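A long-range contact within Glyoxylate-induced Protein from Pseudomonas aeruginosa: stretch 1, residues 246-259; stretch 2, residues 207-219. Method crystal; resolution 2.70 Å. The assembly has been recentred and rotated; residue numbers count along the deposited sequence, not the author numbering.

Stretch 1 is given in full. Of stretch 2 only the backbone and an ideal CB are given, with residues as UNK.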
# COMPACT_ATOMS: atom_id res chain seq x y z
N CYS A 246 -8.68 -2.99 18.87
CA CYS A 246 -9.16 -3.15 17.51
C CYS A 246 -10.66 -2.86 17.45
O CYS A 246 -11.45 -3.53 18.10
CB CYS A 246 -8.90 -4.58 17.03
SG CYS A 246 -9.46 -4.87 15.34
N PRO A 247 -11.06 -1.84 16.67
CA PRO A 247 -12.49 -1.51 16.59
C PRO A 247 -13.33 -2.69 16.08
O PRO A 247 -12.89 -3.47 15.23
CB PRO A 247 -12.52 -0.33 15.63
CG PRO A 247 -11.18 0.32 15.86
CD PRO A 247 -10.26 -0.86 15.91
N GLN A 248 -14.54 -2.82 16.61
CA GLN A 248 -15.44 -3.90 16.22
C GLN A 248 -16.86 -3.42 15.97
O GLN A 248 -17.52 -2.92 16.88
CB GLN A 248 -15.49 -4.96 17.31
CG GLN A 248 -14.14 -5.43 17.81
CD GLN A 248 -14.29 -6.53 18.83
OE1 GLN A 248 -14.88 -7.56 18.54
NE2 GLN A 248 -13.76 -6.32 20.03
N ALA A 249 -17.33 -3.59 14.75
CA ALA A 249 -18.68 -3.18 14.39
C ALA A 249 -19.31 -4.38 13.72
O ALA A 249 -18.65 -5.13 13.01
CB ALA A 249 -18.64 -2.02 13.43
N CYS A 250 -20.60 -4.55 13.94
CA CYS A 250 -21.25 -5.70 13.35
C CYS A 250 -22.47 -5.33 12.54
O CYS A 250 -23.18 -4.39 12.85
CB CYS A 250 -21.63 -6.69 14.45
SG CYS A 250 -22.36 -8.18 13.78
N TYR A 251 -22.71 -6.10 11.49
CA TYR A 251 -23.85 -5.85 10.63
C TYR A 251 -24.52 -7.20 10.37
O TYR A 251 -24.39 -7.76 9.29
CB TYR A 251 -23.39 -5.24 9.30
CG TYR A 251 -24.35 -4.25 8.68
CD1 TYR A 251 -24.20 -2.87 8.89
CD2 TYR A 251 -25.40 -4.69 7.88
CE1 TYR A 251 -25.09 -1.95 8.31
CE2 TYR A 251 -26.30 -3.79 7.30
CZ TYR A 251 -26.14 -2.42 7.51
OH TYR A 251 -27.06 -1.54 6.95
N SER A 252 -25.21 -7.72 11.37
CA SER A 252 -25.88 -9.01 11.22
C SER A 252 -27.23 -8.83 10.55
O SER A 252 -28.19 -8.38 11.19
CB SER A 252 -26.08 -9.66 12.57
OG SER A 252 -26.95 -8.88 13.36
N GLY A 253 -27.30 -9.18 9.27
CA GLY A 253 -28.54 -9.05 8.53
C GLY A 253 -29.13 -10.40 8.14
O GLY A 253 -30.22 -10.44 7.57
N GLY A 254 -28.41 -11.48 8.43
CA GLY A 254 -28.88 -12.81 8.08
C GLY A 254 -30.31 -13.11 8.50
O GLY A 254 -30.84 -12.45 9.40
N PRO A 255 -30.98 -14.09 7.87
CA PRO A 255 -32.36 -14.40 8.23
C PRO A 255 -32.46 -14.96 9.66
O PRO A 255 -33.43 -14.70 10.36
CB PRO A 255 -32.78 -15.41 7.16
CG PRO A 255 -31.50 -16.12 6.86
CD PRO A 255 -30.48 -15.00 6.82
N GLY A 256 -31.44 -15.71 10.08
CA GLY A 256 -31.46 -16.29 11.42
C GLY A 256 -30.64 -15.55 12.46
O GLY A 256 -30.33 -14.37 12.31
N ARG A 257 -30.29 -16.24 13.54
CA ARG A 257 -29.50 -15.61 14.59
C ARG A 257 -28.01 -15.73 14.25
O ARG A 257 -27.59 -16.72 13.66
CB ARG A 257 -29.81 -16.25 15.94
CG ARG A 257 -29.48 -15.36 17.13
CD ARG A 257 -30.23 -15.75 18.40
NE ARG A 257 -29.96 -17.14 18.77
CZ ARG A 257 -29.76 -17.56 20.01
NH1 ARG A 257 -29.81 -16.72 21.03
NH2 ARG A 257 -29.50 -18.84 20.23
N PHE A 258 -27.23 -14.72 14.60
CA PHE A 258 -25.79 -14.73 14.33
C PHE A 258 -25.08 -14.72 15.67
O PHE A 258 -25.26 -13.79 16.45
CB PHE A 258 -25.38 -13.48 13.54
CG PHE A 258 -23.89 -13.30 13.44
CD1 PHE A 258 -23.11 -14.19 12.72
CD2 PHE A 258 -23.27 -12.23 14.08
CE1 PHE A 258 -21.73 -14.03 12.63
CE2 PHE A 258 -21.88 -12.06 13.99
CZ PHE A 258 -21.11 -12.96 13.27
N ARG A 259 -24.27 -15.73 15.95
CA ARG A 259 -23.62 -15.73 17.25
C ARG A 259 -22.26 -16.40 17.28
O ARG A 259 -21.97 -17.27 16.47
CB ARG A 259 -24.57 -16.35 18.29
CG ARG A 259 -25.21 -17.69 17.90
CD ARG A 259 -26.50 -17.99 18.70
NE ARG A 259 -26.32 -17.94 20.15
CZ ARG A 259 -26.45 -18.98 20.96
NH1 ARG A 259 -26.77 -20.17 20.48
NH2 ARG A 259 -26.26 -18.84 22.27
N UNK A 207 -19.34 -3.09 18.79
CA UNK A 207 -19.55 -4.47 19.22
C UNK A 207 -18.40 -5.01 20.04
O UNK A 207 -18.37 -6.20 20.38
CB UNK A 207 -19.77 -5.37 18.00
N UNK A 208 -17.44 -4.15 20.35
CA UNK A 208 -16.28 -4.55 21.14
C UNK A 208 -16.76 -4.87 22.55
O UNK A 208 -17.49 -4.10 23.15
CB UNK A 208 -15.21 -3.46 21.15
N UNK A 209 -16.36 -6.03 23.07
CA UNK A 209 -16.76 -6.42 24.41
C UNK A 209 -15.54 -6.55 25.30
O UNK A 209 -15.67 -6.71 26.50
CB UNK A 209 -17.55 -7.73 24.38
N UNK A 210 -14.36 -6.49 24.70
CA UNK A 210 -13.12 -6.60 25.46
C UNK A 210 -12.15 -5.64 24.84
O UNK A 210 -12.17 -5.45 23.63
CB UNK A 210 -12.57 -8.03 25.47
N UNK A 211 -11.29 -5.03 25.65
CA UNK A 211 -10.35 -4.06 25.14
C UNK A 211 -9.04 -4.72 24.71
O UNK A 211 -8.38 -4.27 23.77
CB UNK A 211 -10.08 -2.99 26.20
N UNK A 212 -8.66 -5.79 25.39
CA UNK A 212 -7.44 -6.49 25.07
C UNK A 212 -7.72 -7.58 24.04
O UNK A 212 -8.85 -7.72 23.58
CB UNK A 212 -6.81 -7.08 26.33
N UNK A 213 -6.70 -8.33 23.67
CA UNK A 213 -6.86 -9.38 22.67
C UNK A 213 -7.79 -10.51 23.11
O UNK A 213 -7.85 -10.85 24.29
CB UNK A 213 -5.49 -9.96 22.32
N UNK A 214 -8.52 -11.06 22.16
CA UNK A 214 -9.42 -12.15 22.43
C UNK A 214 -9.88 -12.78 21.14
O UNK A 214 -9.81 -12.16 20.07
CB UNK A 214 -10.62 -11.67 23.25
N UNK A 215 -10.34 -14.03 21.22
CA UNK A 215 -10.78 -14.73 20.04
C UNK A 215 -12.28 -14.78 19.90
O UNK A 215 -13.01 -14.68 20.88
CB UNK A 215 -10.22 -16.15 20.04
N UNK A 216 -12.72 -14.94 18.66
CA UNK A 216 -14.13 -15.03 18.31
C UNK A 216 -14.30 -16.20 17.37
O UNK A 216 -13.58 -16.30 16.39
CB UNK A 216 -14.64 -13.73 17.68
N UNK A 217 -15.25 -17.08 17.67
CA UNK A 217 -15.50 -18.23 16.80
C UNK A 217 -16.98 -18.25 16.46
O UNK A 217 -17.82 -18.50 17.32
CB UNK A 217 -15.07 -19.54 17.46
N UNK A 218 -17.32 -17.99 15.21
CA UNK A 218 -18.72 -17.95 14.82
C UNK A 218 -19.36 -19.33 14.91
O UNK A 218 -19.00 -20.24 14.17
CB UNK A 218 -18.86 -17.40 13.40
N UNK A 219 -20.32 -19.47 15.82
CA UNK A 219 -21.02 -20.73 16.00
C UNK A 219 -22.19 -20.88 15.04
O UNK A 219 -22.50 -21.97 14.58
CB UNK A 219 -21.51 -20.85 17.44

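Position 207 lies against the strand 248-251, and its CA-to-CB bond points toward it. The ideal CB is already 3.5 Å from Gln248 O and 4.2 Å from Cys250 CB, so a small residue fits most easily. Alanine is found. Ala207 N donates to Gln248 O (2.6 Å, 167°), a main-chain bond that any residue but proline could make, while the methyl packs on Cys250, CB to CB at 4.2 Å.

At 208 the CB points sideways, 3.4 Å from Gln248 NE2. A side chain leaving here can run past that amide, whose NH2 group offers hydrogen, toward the carbonyl of Cys246. An acceptor of moderate length would suit the amide; glutamate, glutamine or aspartate are all reasonable. The residue is Glu208. Its chi1 is t, and its OE2 accepts a weak hydrogen bond from Gln248 NE2 (3.3 Å). OE2 also lies 2.7 Å from Cys246 O. Glu208 CG also lies 3.1 Å from Gln248 NE2, a tight fit.

At 209 and 210 the CB points sideways, at 211 and 212 away, and 213 is out of reach. None of the five has an atom of stretch 1 within 5.5 Å of its ideal CB, so this contact says little about their identity. They are Thr209, His210, Val211, Met212 (as selenomethionine) and Glu213.

At 214 the CB points sideways and stays clear of stretch 1, yet the amide of Gln248 lies within range of a longer side chain. A polar or aromatic group could reach it. His214, chi1 p, brings its ring nearer: CE1 is 3.5 Å from Gln248 NE2, which sits at the ring edge near its plane. The ring is also held from within its own stretch, ND1 donating to Met212 O at 2.8 Å.

Position 215 is out of reach and is Gly215. At 216 the CB points toward stretch 1 but across a gap, which a branched or long aliphatic chain could span. Leu216 does so, its CD2 coming to 3.9 Å from Gln248 OE1. Position 217 points away; it is Tyr217.

At 218 the ideal CB is 4.5 Å from Phe258 CE1, inviting a compact apolar group such as valine, isoleucine or leucine. Val218 answers with CG1 at 3.5 Å from Phe258 CE1, oblique to the ring.

At 219 the CB points toward stretch 1, 3.7 Å from Arg259 O. The backbone N at 219 donates to Arg259 O (2.8 Å, 138°), a bond that any residue but proline keeps. Leu219 (chi1 m) comes no nearer than its CB, 3.8 Å from Arg259 O; its CG lies farther from that oxygen, so this contact does not single out leucine.

Stretch 2, residues 207-219: AETHVMEHGLYVL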
# COMPACT_ATOMS: atom_id res chain seq x y z
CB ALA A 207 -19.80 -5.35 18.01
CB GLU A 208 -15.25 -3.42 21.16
CG GLU A 208 -13.90 -3.79 21.81
CD GLU A 208 -12.71 -3.06 21.15
OE1 GLU A 208 -12.74 -1.81 21.06
OE2 GLU A 208 -11.75 -3.75 20.73
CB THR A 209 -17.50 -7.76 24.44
OG1 THR A 209 -16.74 -8.73 23.72
CG2 THR A 209 -18.88 -7.62 23.83
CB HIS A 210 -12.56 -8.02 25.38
CG HIS A 210 -11.51 -8.31 26.41
ND1 HIS A 210 -11.70 -8.03 27.74
CD2 HIS A 210 -10.30 -8.90 26.30
CE1 HIS A 210 -10.64 -8.44 28.42
NE2 HIS A 210 -9.78 -8.97 27.57
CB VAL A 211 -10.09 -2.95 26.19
CG1 VAL A 211 -9.25 -3.50 27.33
CG2 VAL A 211 -9.42 -1.77 25.56
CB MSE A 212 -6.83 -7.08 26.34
CG MSE A 212 -6.49 -6.01 27.38
SE MSE A 212 -5.06 -4.81 26.81
CE MSE A 212 -6.11 -3.29 26.26
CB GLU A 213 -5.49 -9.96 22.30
CG GLU A 213 -4.63 -10.38 23.48
CD GLU A 213 -3.83 -9.22 24.08
OE1 GLU A 213 -3.04 -8.59 23.34
OE2 GLU A 213 -3.99 -8.94 25.28
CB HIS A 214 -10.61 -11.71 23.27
CG HIS A 214 -11.42 -10.61 22.66
ND1 HIS A 214 -10.95 -9.32 22.58
CD2 HIS A 214 -12.66 -10.60 22.13
CE1 HIS A 214 -11.87 -8.55 22.02
NE2 HIS A 214 -12.92 -9.31 21.74
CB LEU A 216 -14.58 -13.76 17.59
CG LEU A 216 -15.02 -12.58 18.42
CD1 LEU A 216 -14.17 -12.44 19.66
CD2 LEU A 216 -14.92 -11.32 17.57
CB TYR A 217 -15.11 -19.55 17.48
CG TYR A 217 -15.30 -20.76 16.61
CD1 TYR A 217 -16.57 -21.28 16.37
CD2 TYR A 217 -14.22 -21.36 15.96
CE1 TYR A 217 -16.76 -22.36 15.52
CE2 TYR A 217 -14.40 -22.45 15.10
CZ TYR A 217 -15.68 -22.94 14.89
OH TYR A 217 -15.88 -24.01 14.06
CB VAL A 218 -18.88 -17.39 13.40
CG1 VAL A 218 -20.35 -17.16 13.10
CG2 VAL A 218 -18.10 -16.09 13.27
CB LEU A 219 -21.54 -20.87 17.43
CG LEU A 219 -20.52 -21.19 18.53
CD1 LEU A 219 -21.22 -21.36 19.86
CD2 LEU A 219 -19.75 -22.44 18.16
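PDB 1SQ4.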